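Local coordinates for protein sugar kinase (Agrobacterium tumefaciens, PDB 2RBC) that probably transfers phosphate from ATP to a carbohydrate hydroxyl, as a putative sugar kinase of the ribokinase (pfkB) family, at residues His31-Gly36 against Asp159-Asp164. Sequence-based numbering, arbitrary orientation.
Sequences HVLCVG and DAVLVD
Val35 and Val163 lie side by side on one face of a parallel strand pair, pointing the same way, with CG1 of Val163 4.0 Å from CG2 of Val35. Leu33 and Val161 repeat the arrangement two residues earlier: CG1 of Val161 rests 3.9 Å from CB of Leu33 and also meets its CD2. In both valines of 159-164 this methyl stands opposite the carbonyl carbon (chi1 of Val161 -54°), which swings it across to the neighbouring strand. Helix 168-180 packs on Val161 and Val163 from this side. The other face carries Val32, Cys34, Ala160 and Leu162; here the nearest side-chain pair is SG of Cys34 and CD2 of Leu162, 4.3 Å apart, and helices 68-78 and 274-287 cover it. From Leu33 to Asp164 the backbone hydrogen bonds follow the parallel pattern, that from Leu162 N to Leu33 O being 2.7 Å long, while Val35 N donates to Leu162 O. A water donates to Val35 O and, weakly, to Leu162 O. At the start, His31 O accepts a hydrogen bond from Asp159 N and a weak one from Ala160 N. Asp159 folds back toward 31-36: its OD2 accepts, through the anti lone pair, a hydrogen bond from His31 N (2.9 Å, 176° at the hydrogen). The imidazole turns away, and its NE2 is hydrogen-bonded to Ser84 OG. At the far end the carboxylate of Asp164 lies against Gly36, OD1 3.2 Å from Gly36 CA; the OD2 bond to Ala37 N joins the loops after the two strands, while the OD1 bond to Arg166 N is local. Strand 31-35 sits between strands 82-90 and 160-163, all parallel, in the helix-flanked central sheet of the ribokinase-like alpha/beta fold.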
ATOM      1  N   HIS A  31     -11.836  22.767 -22.032  1.00 24.38           N
ATOM      2  CA  HIS A  31     -10.597  22.316 -21.490  1.00 24.44           C
ATOM      3  C   HIS A  31     -10.339  22.965 -20.132  1.00 23.74           C
ATOM      4  O   HIS A  31     -10.260  24.182 -20.024  1.00 24.59           O
ATOM      5  CB  HIS A  31      -9.477  22.656 -22.457  1.00 24.76           C
ATOM      6  CG  HIS A  31      -8.230  21.877 -22.210  1.00 27.54           C
ATOM      7  ND1 HIS A  31      -7.147  21.927 -23.059  1.00 29.24           N
ATOM      8  CD2 HIS A  31      -7.902  20.996 -21.229  1.00 29.70           C
ATOM      9  CE1 HIS A  31      -6.195  21.130 -22.587  1.00 31.11           C
ATOM     10  NE2 HIS A  31      -6.625  20.568 -21.471  1.00 27.20           N
ATOM     11  N   VAL A  32     -10.240  22.131 -19.096  1.00 22.80           N
ATOM     12  CA  VAL A  32     -10.025  22.565 -17.713  1.00 21.16           C
ATOM     13  C   VAL A  32      -8.635  22.071 -17.251  1.00 21.12           C
ATOM     14  O   VAL A  32      -8.338  20.890 -17.384  1.00 21.91           O
ATOM     15  CB  VAL A  32     -11.099  21.992 -16.777  1.00 20.24           C
ATOM     16  CG1 VAL A  32     -10.865  22.463 -15.367  1.00 19.46           C
ATOM     17  CG2 VAL A  32     -12.526  22.360 -17.243  1.00 22.28           C
ATOM     18  N   LEU A  33      -7.807  22.988 -16.759  1.00 20.93           N
ATOM     19  CA  LEU A  33      -6.586  22.705 -16.025  1.00 20.44           C
ATOM     20  C   LEU A  33      -6.876  22.453 -14.569  1.00 21.93           C
ATOM     21  O   LEU A  33      -7.399  23.317 -13.875  1.00 21.48           O
ATOM     22  CB  LEU A  33      -5.606  23.869 -16.081  1.00 20.31           C
ATOM     23  CG  LEU A  33      -4.250  23.705 -15.356  1.00 20.52           C
ATOM     24  CD1 LEU A  33      -3.398  22.470 -15.883  1.00 20.97           C
ATOM     25  CD2 LEU A  33      -3.441  24.992 -15.439  1.00 20.70           C
ATOM     26  N   CYS A  34      -6.487  21.281 -14.102  1.00 21.97           N
ATOM     27  CA  CYS A  34      -6.554  20.948 -12.664  1.00 22.10           C
ATOM     28  C   CYS A  34      -5.147  20.946 -12.121  1.00 21.51           C
ATOM     29  O   CYS A  34      -4.231  20.486 -12.772  1.00 20.96           O
ATOM     30  CB  CYS A  34      -7.215  19.596 -12.467  1.00 21.33           C
ATOM     31  SG  CYS A  34      -8.877  19.578 -13.152  1.00 25.27           S
ATOM     32  N   VAL A  35      -4.964  21.489 -10.922  1.00 21.45           N
ATOM     33  CA  VAL A  35      -3.651  21.575 -10.298  1.00 21.08           C
ATOM     34  C   VAL A  35      -3.690  21.033  -8.874  1.00 21.47           C
ATOM     35  O   VAL A  35      -4.545  21.443  -8.077  1.00 21.73           O
ATOM     36  CB  VAL A  35      -3.178  23.022 -10.208  1.00 22.07           C
ATOM     37  CG1 VAL A  35      -1.786  23.104  -9.575  1.00 19.45           C
ATOM     38  CG2 VAL A  35      -3.235  23.700 -11.613  1.00 20.97           C
ATOM     39  N   GLY A  36      -2.779  20.105  -8.583  1.00 21.45           N
ATOM     40  CA  GLY A  36      -2.571  19.606  -7.227  1.00 21.28           C
ATOM     41  C   GLY A  36      -2.168  18.158  -7.041  1.00 20.90           C
ATOM     42  O   GLY A  36      -1.272  17.659  -7.682  1.00 20.92           O
ATOM     43  N   ASP A 159      -9.934  26.837 -20.676  1.00 24.57           N
ATOM     44  CA  ASP A 159     -11.203  27.554 -20.574  1.00 22.90           C
ATOM     45  C   ASP A 159     -11.504  27.872 -19.113  1.00 22.55           C
ATOM     46  O   ASP A 159     -12.232  28.809 -18.833  1.00 22.00           O
ATOM     47  CB  ASP A 159     -12.311  26.716 -21.195  1.00 21.86           C
ATOM     48  CG  ASP A 159     -12.124  26.542 -22.689  1.00 22.01           C
ATOM     49  OD1 ASP A 159     -12.067  27.577 -23.365  1.00 20.10           O
ATOM     50  OD2 ASP A 159     -12.051  25.420 -23.202  1.00 20.67           O
ATOM     51  N   ALA A 160     -10.988  27.053 -18.194  1.00 21.84           N
ATOM     52  CA  ALA A 160     -11.058  27.315 -16.754  1.00 21.37           C
ATOM     53  C   ALA A 160      -9.915  26.604 -16.087  1.00 21.20           C
ATOM     54  O   ALA A 160      -9.296  25.739 -16.698  1.00 21.39           O
ATOM     55  CB  ALA A 160     -12.399  26.823 -16.115  1.00 20.86           C
ATOM     56  N   VAL A 161      -9.630  26.977 -14.829  1.00 20.49           N
ATOM     57  CA  VAL A 161      -8.635  26.285 -14.013  1.00 20.91           C
ATOM     58  C   VAL A 161      -9.255  25.955 -12.667  1.00 20.87           C
ATOM     59  O   VAL A 161     -10.143  26.666 -12.173  1.00 20.08           O
ATOM     60  CB  VAL A 161      -7.326  27.090 -13.813  1.00 20.26           C
ATOM     61  CG1 VAL A 161      -6.748  27.506 -15.144  1.00 18.15           C
ATOM     62  CG2 VAL A 161      -7.510  28.284 -12.897  1.00 19.94           C
ATOM     63  N   LEU A 162      -8.832  24.818 -12.134  1.00 21.66           N
ATOM     64  CA  LEU A 162      -9.254  24.357 -10.818  1.00 21.76           C
ATOM     65  C   LEU A 162      -8.022  23.979 -10.025  1.00 22.56           C
ATOM     66  O   LEU A 162      -7.150  23.252 -10.530  1.00 23.76           O
ATOM     67  CB  LEU A 162     -10.190  23.150 -10.959  1.00 21.95           C
ATOM     68  CG  LEU A 162     -10.643  22.449  -9.676  1.00 22.15           C
ATOM     69  CD1 LEU A 162     -11.362  23.369  -8.695  1.00 22.53           C
ATOM     70  CD2 LEU A 162     -11.411  21.158 -10.025  1.00 22.15           C
ATOM     71  N   VAL A 163      -7.897  24.479  -8.792  1.00 22.88           N
ATOM     72  CA  VAL A 163      -6.701  24.183  -7.999  1.00 21.89           C
ATOM     73  C   VAL A 163      -7.132  23.662  -6.638  1.00 22.17           C
ATOM     74  O   VAL A 163      -8.135  24.115  -6.107  1.00 21.31           O
ATOM     75  CB  VAL A 163      -5.732  25.409  -7.814  1.00 22.37           C
ATOM     76  CG1 VAL A 163      -5.336  26.083  -9.230  1.00 20.35           C
ATOM     77  CG2 VAL A 163      -6.290  26.428  -6.801  1.00 23.42           C
ATOM     78  N   ASP A 164      -6.368  22.694  -6.109  1.00 22.83           N
ATOM     79  CA  ASP A 164      -6.520  22.215  -4.718  1.00 22.75           C
ATOM     80  C   ASP A 164      -5.499  22.861  -3.771  1.00 23.19           C
ATOM     81  O   ASP A 164      -4.737  23.719  -4.187  1.00 24.50           O
ATOM     82  CB  ASP A 164      -6.549  20.667  -4.666  1.00 23.61           C
ATOM     83  CG  ASP A 164      -5.216  20.009  -4.883  1.00 21.62           C
ATOM     84  OD1 ASP A 164      -4.178  20.668  -4.678  1.00 22.55           O
ATOM     85  OD2 ASP A 164      -5.191  18.793  -5.277  1.00 23.89           O
TER
HETATM   86  O   HOH W   1      -7.478  20.703  -8.738  1.00 39.00           O